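Local coordinates for McyG protein (Microcystis aeruginosa PCC 7806, PDB 4R0M) that probably activates an amino-acid-like substrate as an adenylate and carries it on a peptidyl carrier domain during microcystin synthesis, here binding phenylalanyl-adenylate, at residues Q76-Q81 against S132-E137; I34-N39 against F83-W88. All coordinates share one frame; numbering follows the deposited sequence.

Interaction 1. Residues Q76-Q81 against S132-E137; sequences QIAKNQ and SELITE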
# COMPACT_ATOMS: atom_id res chain seq x y z
N GLN A 76 11.79 11.32 4.97
CA GLN A 76 10.96 11.27 6.16
C GLN A 76 10.11 12.54 6.21
O GLN A 76 10.27 13.38 7.11
CB GLN A 76 11.82 11.12 7.41
CG GLN A 76 12.43 9.74 7.59
CD GLN A 76 11.43 8.73 8.11
OE1 GLN A 76 10.74 8.06 7.34
NE2 GLN A 76 11.34 8.62 9.43
N ILE A 77 9.22 12.68 5.23
CA ILE A 77 8.46 13.90 5.02
C ILE A 77 6.96 13.61 5.09
O ILE A 77 6.42 12.91 4.23
CB ILE A 77 8.80 14.54 3.66
CG1 ILE A 77 10.32 14.72 3.49
CG2 ILE A 77 8.07 15.87 3.49
CD1 ILE A 77 10.79 14.84 2.06
N ALA A 78 6.29 14.18 6.10
CA ALA A 78 4.85 13.99 6.27
C ALA A 78 4.04 14.96 5.42
O ALA A 78 2.94 14.62 4.96
CB ALA A 78 4.47 14.13 7.74
N LYS A 79 4.57 16.16 5.21
CA LYS A 79 3.89 17.19 4.43
C LYS A 79 4.00 16.91 2.93
O LYS A 79 5.09 16.92 2.36
CB LYS A 79 4.46 18.57 4.76
CG LYS A 79 3.55 19.73 4.40
CD LYS A 79 4.21 21.05 4.77
CE LYS A 79 3.38 22.24 4.32
NZ LYS A 79 4.09 23.51 4.62
N ASN A 80 2.85 16.66 2.30
CA ASN A 80 2.79 16.31 0.88
C ASN A 80 3.35 17.38 -0.07
O ASN A 80 3.92 17.05 -1.11
CB ASN A 80 1.36 15.92 0.48
CG ASN A 80 0.93 14.59 1.09
OD1 ASN A 80 1.70 13.93 1.79
ND2 ASN A 80 -0.31 14.19 0.81
N GLN A 81 3.21 18.64 0.32
CA GLN A 81 3.74 19.77 -0.46
C GLN A 81 5.27 19.81 -0.46
O GLN A 81 5.87 20.52 -1.27
CB GLN A 81 3.20 21.11 0.07
CG GLN A 81 1.69 21.27 -0.01
CD GLN A 81 0.97 20.86 1.28
OE1 GLN A 81 1.00 19.69 1.68
NE2 GLN A 81 0.32 21.82 1.92
N SER A 132 9.66 20.72 8.14
CA SER A 132 9.93 21.62 9.27
C SER A 132 9.31 21.17 10.60
O SER A 132 9.81 21.51 11.67
CB SER A 132 9.49 23.05 8.93
OG SER A 132 10.19 23.54 7.81
N GLU A 133 8.22 20.41 10.51
CA GLU A 133 7.53 19.90 11.69
C GLU A 133 8.31 18.76 12.37
O GLU A 133 8.37 18.69 13.60
CB GLU A 133 6.11 19.44 11.32
CG GLU A 133 5.16 19.32 12.50
CD GLU A 133 3.90 18.53 12.17
OE1 GLU A 133 4.00 17.43 11.59
OE2 GLU A 133 2.79 19.02 12.50
N LEU A 134 8.91 17.89 11.56
CA LEU A 134 9.54 16.66 12.06
C LEU A 134 11.04 16.75 12.28
O LEU A 134 11.62 15.90 12.97
CB LEU A 134 9.25 15.49 11.11
CG LEU A 134 7.81 14.97 10.99
CD1 LEU A 134 7.67 14.16 9.72
CD2 LEU A 134 7.41 14.15 12.21
N ILE A 135 11.68 17.77 11.71
CA ILE A 135 13.14 17.92 11.73
C ILE A 135 13.77 17.71 13.12
O ILE A 135 14.73 16.95 13.26
CB ILE A 135 13.59 19.27 11.09
CG1 ILE A 135 15.12 19.39 11.04
CG2 ILE A 135 12.98 20.48 11.81
CD1 ILE A 135 15.73 18.93 9.73
N THR A 136 13.21 18.36 14.13
CA THR A 136 13.76 18.35 15.48
C THR A 136 13.67 16.97 16.14
O THR A 136 14.62 16.51 16.77
CB THR A 136 13.09 19.42 16.38
OG1 THR A 136 12.99 20.65 15.65
CG2 THR A 136 13.90 19.65 17.65
N GLU A 137 12.51 16.32 15.99
CA GLU A 137 12.26 14.99 16.55
C GLU A 137 13.23 13.95 16.00
O GLU A 137 13.73 13.10 16.74
CB GLU A 137 10.83 14.53 16.25
CG GLU A 137 9.74 15.36 16.90
CD GLU A 137 8.38 15.11 16.28
OE1 GLU A 137 8.00 13.93 16.11
OE2 GLU A 137 7.69 16.10 15.97
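Leu134 lays its CD1 methyl against the CB of Ala78, 3.8 Å away, and this is the one apolar pair between 76-81 and 132-137. The same methyl lies 3.8 Å from Gln76 O, so a single branch of the leucine spans the bend where the chain leaves the sheet, touching Gln76 at its carbonyl and Ala78, two residues on, at its CB. The first torsion sets this reach: CG stands anti to the carbonyl carbon (chi1 -67°), and both Leu134 and Ala78 start their side chains toward the opposing segment. Leucine suits the place because it is long enough to reach across to the other segment, and alanine because it offers a methyl without bulk. Val102 also touches Leu134.

The polar work is done by neighbouring residues. Asp131 ties the two segments together: its OD2 is hydrogen-bonded to the N of Ala78 and of Lys79, the N-cap residue of helix 80-93, while its OD1 is hydrogen-bonded to Leu134 N. Ser130 OG pairs with Gln76 O, the carbonyl that the leucine methyl approaches.

Strands 72-76 and 128-130 are parallel neighbours in a four-stranded sheet of order 2-1-3-4, and their chains go on to strands on opposite sides of the pair. The contact therefore sits at the topological switch point of this α/β sheet. With 110 Å² buried and dispersion alone acting directly, the leucine-alanine touch suggests only a modest direct hold between the segments, with the Asp131 carboxylate probably contributing more.

Interaction 2. Residues I34-N39 against F83-W88; sequences ITYIRN and FIPALW
Ile34 and Ile84 meet tip to tip, CD1 of the strand residue 3.6 Å from CG2 of the helix residue. Tyr36 slides past Ile84 in the opposite direction, and its CE1 lies 3.6 Å from Ile84 CD1, the methyl coming obliquely to the ring. Within the strand, Ile34 CG2 sits over one face of the tyrosine, offset toward the rim. Branched isoleucines suit this interface: in Ile84, CG2, opposite the backbone N, reaches Ile34, while CG1, opposite the carbonyl carbon (chi1 -62°), leads CD1 to Tyr36. Replacing Ile84 by a glycine would probably leave Ile34 CD1 without its mate and open a gap beside the Tyr36 ring.

Strand 33-37 is second from the 43-47 edge of the large mixed sheet, and helix 80-93 packs on it, consistent with the layered α/β build of adenylate-forming enzymes. The axes of strand 34-37 and helix segment 83-88 approach to 11.8 Å at 140°.

The tyrosine's polar end reaches Pro85, with OH 3.6 Å from CD in simple packing, while its hydrogen bond goes to Gln46 on strand 43-47. Pro85, with no N-H for the preceding turn, kinks the helix; Gln81 O instead bonds Arg159.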
# COMPACT_ATOMS: atom_id res chain seq x y z
N ILE A 34 -0.50 19.28 -9.66
CA ILE A 34 -0.84 18.65 -8.39
C ILE A 34 -1.68 19.58 -7.51
O ILE A 34 -1.30 20.73 -7.26
CB ILE A 34 0.41 18.18 -7.63
CG1 ILE A 34 1.30 17.34 -8.55
CG2 ILE A 34 0.02 17.39 -6.39
CD1 ILE A 34 2.71 17.13 -8.04
N THR A 35 -2.82 19.07 -7.07
CA THR A 35 -3.64 19.72 -6.06
C THR A 35 -3.42 19.03 -4.72
O THR A 35 -3.72 17.85 -4.56
CB THR A 35 -5.14 19.67 -6.43
OG1 THR A 35 -5.33 20.25 -7.73
CG2 THR A 35 -5.99 20.42 -5.41
N TYR A 36 -2.86 19.78 -3.76
CA TYR A 36 -2.65 19.27 -2.41
C TYR A 36 -3.81 19.68 -1.51
O TYR A 36 -4.09 20.88 -1.36
CB TYR A 36 -1.36 19.81 -1.81
CG TYR A 36 -0.10 19.54 -2.61
CD1 TYR A 36 0.56 18.32 -2.50
CD2 TYR A 36 0.43 20.51 -3.45
CE1 TYR A 36 1.72 18.07 -3.22
CE2 TYR A 36 1.59 20.27 -4.18
CZ TYR A 36 2.23 19.05 -4.05
OH TYR A 36 3.39 18.82 -4.77
N ILE A 37 -4.48 18.70 -0.93
CA ILE A 37 -5.47 18.96 0.12
C ILE A 37 -4.74 18.98 1.46
O ILE A 37 -4.01 18.05 1.78
CB ILE A 37 -6.60 17.91 0.15
CG1 ILE A 37 -7.19 17.68 -1.26
CG2 ILE A 37 -7.68 18.29 1.15
CD1 ILE A 37 -7.86 18.88 -1.90
N ARG A 38 -4.91 20.06 2.21
CA ARG A 38 -4.30 20.17 3.54
C ARG A 38 -5.22 19.55 4.59
O ARG A 38 -6.37 19.21 4.30
CB ARG A 38 -3.99 21.63 3.86
CG ARG A 38 -2.70 22.12 3.21
CD ARG A 38 -2.49 23.62 3.38
NE ARG A 38 -3.38 24.39 2.51
CZ ARG A 38 -3.02 25.47 1.82
NH1 ARG A 38 -1.77 25.91 1.87
NH2 ARG A 38 -3.91 26.11 1.07
N ASN A 39 -4.70 19.41 5.82
CA ASN A 39 -5.47 18.84 6.93
C ASN A 39 -6.75 19.61 7.26
O ASN A 39 -7.75 19.01 7.65
CB ASN A 39 -4.59 18.69 8.18
CG ASN A 39 -3.72 17.45 8.14
OD1 ASN A 39 -4.21 16.33 8.27
ND2 ASN A 39 -2.42 17.65 7.96
N PHE A 83 7.06 16.58 0.09
CA PHE A 83 7.47 15.24 -0.32
C PHE A 83 7.64 15.12 -1.84
O PHE A 83 8.71 14.75 -2.32
CB PHE A 83 6.48 14.19 0.20
CG PHE A 83 6.87 12.77 -0.10
CD1 PHE A 83 6.69 12.23 -1.37
CD2 PHE A 83 7.40 11.96 0.90
CE1 PHE A 83 7.05 10.91 -1.64
CE2 PHE A 83 7.75 10.65 0.64
CZ PHE A 83 7.58 10.12 -0.64
N ILE A 84 6.59 15.44 -2.58
CA ILE A 84 6.58 15.29 -4.04
C ILE A 84 7.66 16.15 -4.74
O ILE A 84 8.40 15.62 -5.57
CB ILE A 84 5.17 15.50 -4.64
CG1 ILE A 84 4.21 14.44 -4.09
CG2 ILE A 84 5.21 15.43 -6.16
CD1 ILE A 84 2.74 14.76 -4.28
N PRO A 85 7.76 17.45 -4.41
CA PRO A 85 8.85 18.22 -5.01
C PRO A 85 10.25 17.68 -4.69
O PRO A 85 11.13 17.70 -5.55
CB PRO A 85 8.65 19.62 -4.42
CG PRO A 85 7.19 19.69 -4.17
CD PRO A 85 6.83 18.32 -3.67
N ALA A 86 10.44 17.18 -3.46
CA ALA A 86 11.73 16.59 -3.06
C ALA A 86 12.01 15.27 -3.76
O ALA A 86 13.16 14.97 -4.09
CB ALA A 86 11.78 16.41 -1.55
N LEU A 87 10.96 14.48 -3.98
CA LEU A 87 11.07 13.21 -4.69
C LEU A 87 11.49 13.43 -6.15
O LEU A 87 12.38 12.75 -6.66
CB LEU A 87 9.74 12.44 -4.64
CG LEU A 87 9.67 11.07 -5.32
CD1 LEU A 87 10.22 9.98 -4.41
CD2 LEU A 87 8.24 10.75 -5.72
N TRP A 88 10.83 14.39 -6.80
CA TRP A 88 11.14 14.76 -8.18
C TRP A 88 12.47 15.45 -8.31
O TRP A 88 13.15 15.30 -9.32
CB TRP A 88 10.02 15.60 -8.78
CG TRP A 88 8.87 14.75 -9.25
CD1 TRP A 88 7.64 14.57 -8.62
CD2 TRP A 88 8.82 13.91 -10.45
NE1 TRP A 88 6.85 13.71 -9.34
CE2 TRP A 88 7.49 13.27 -10.44
CE3 TRP A 88 9.70 13.63 -11.49
CZ2 TRP A 88 7.09 12.40 -11.45
CZ3 TRP A 88 9.28 12.75 -12.50
CH2 TRP A 88 8.01 12.15 -12.48

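Overall arrangement
Helix 80-93 joins the two contacts, whose centres lie 12 Å apart: interaction 1 involves the turn leading into it, interaction 2 its first turns. They meet at Tyr36, where Asn80 O packs 3.2 Å from CE1 and Gln81 CG packs against the ring. Interaction 2 is fully buried, joining the helix to the large mixed sheet through branched aliphatic groups and an aromatic ring. Interaction 1 lies beyond the C-terminal ends of the central strands of the four-stranded sheet and farther from the centre of the chain; its alanine is exposed, its apolar overlap is smaller, and polar side chains just before 132-137 supply hydrogen bonds. Helix 80-93 and the turn before it thus connect these two sheets.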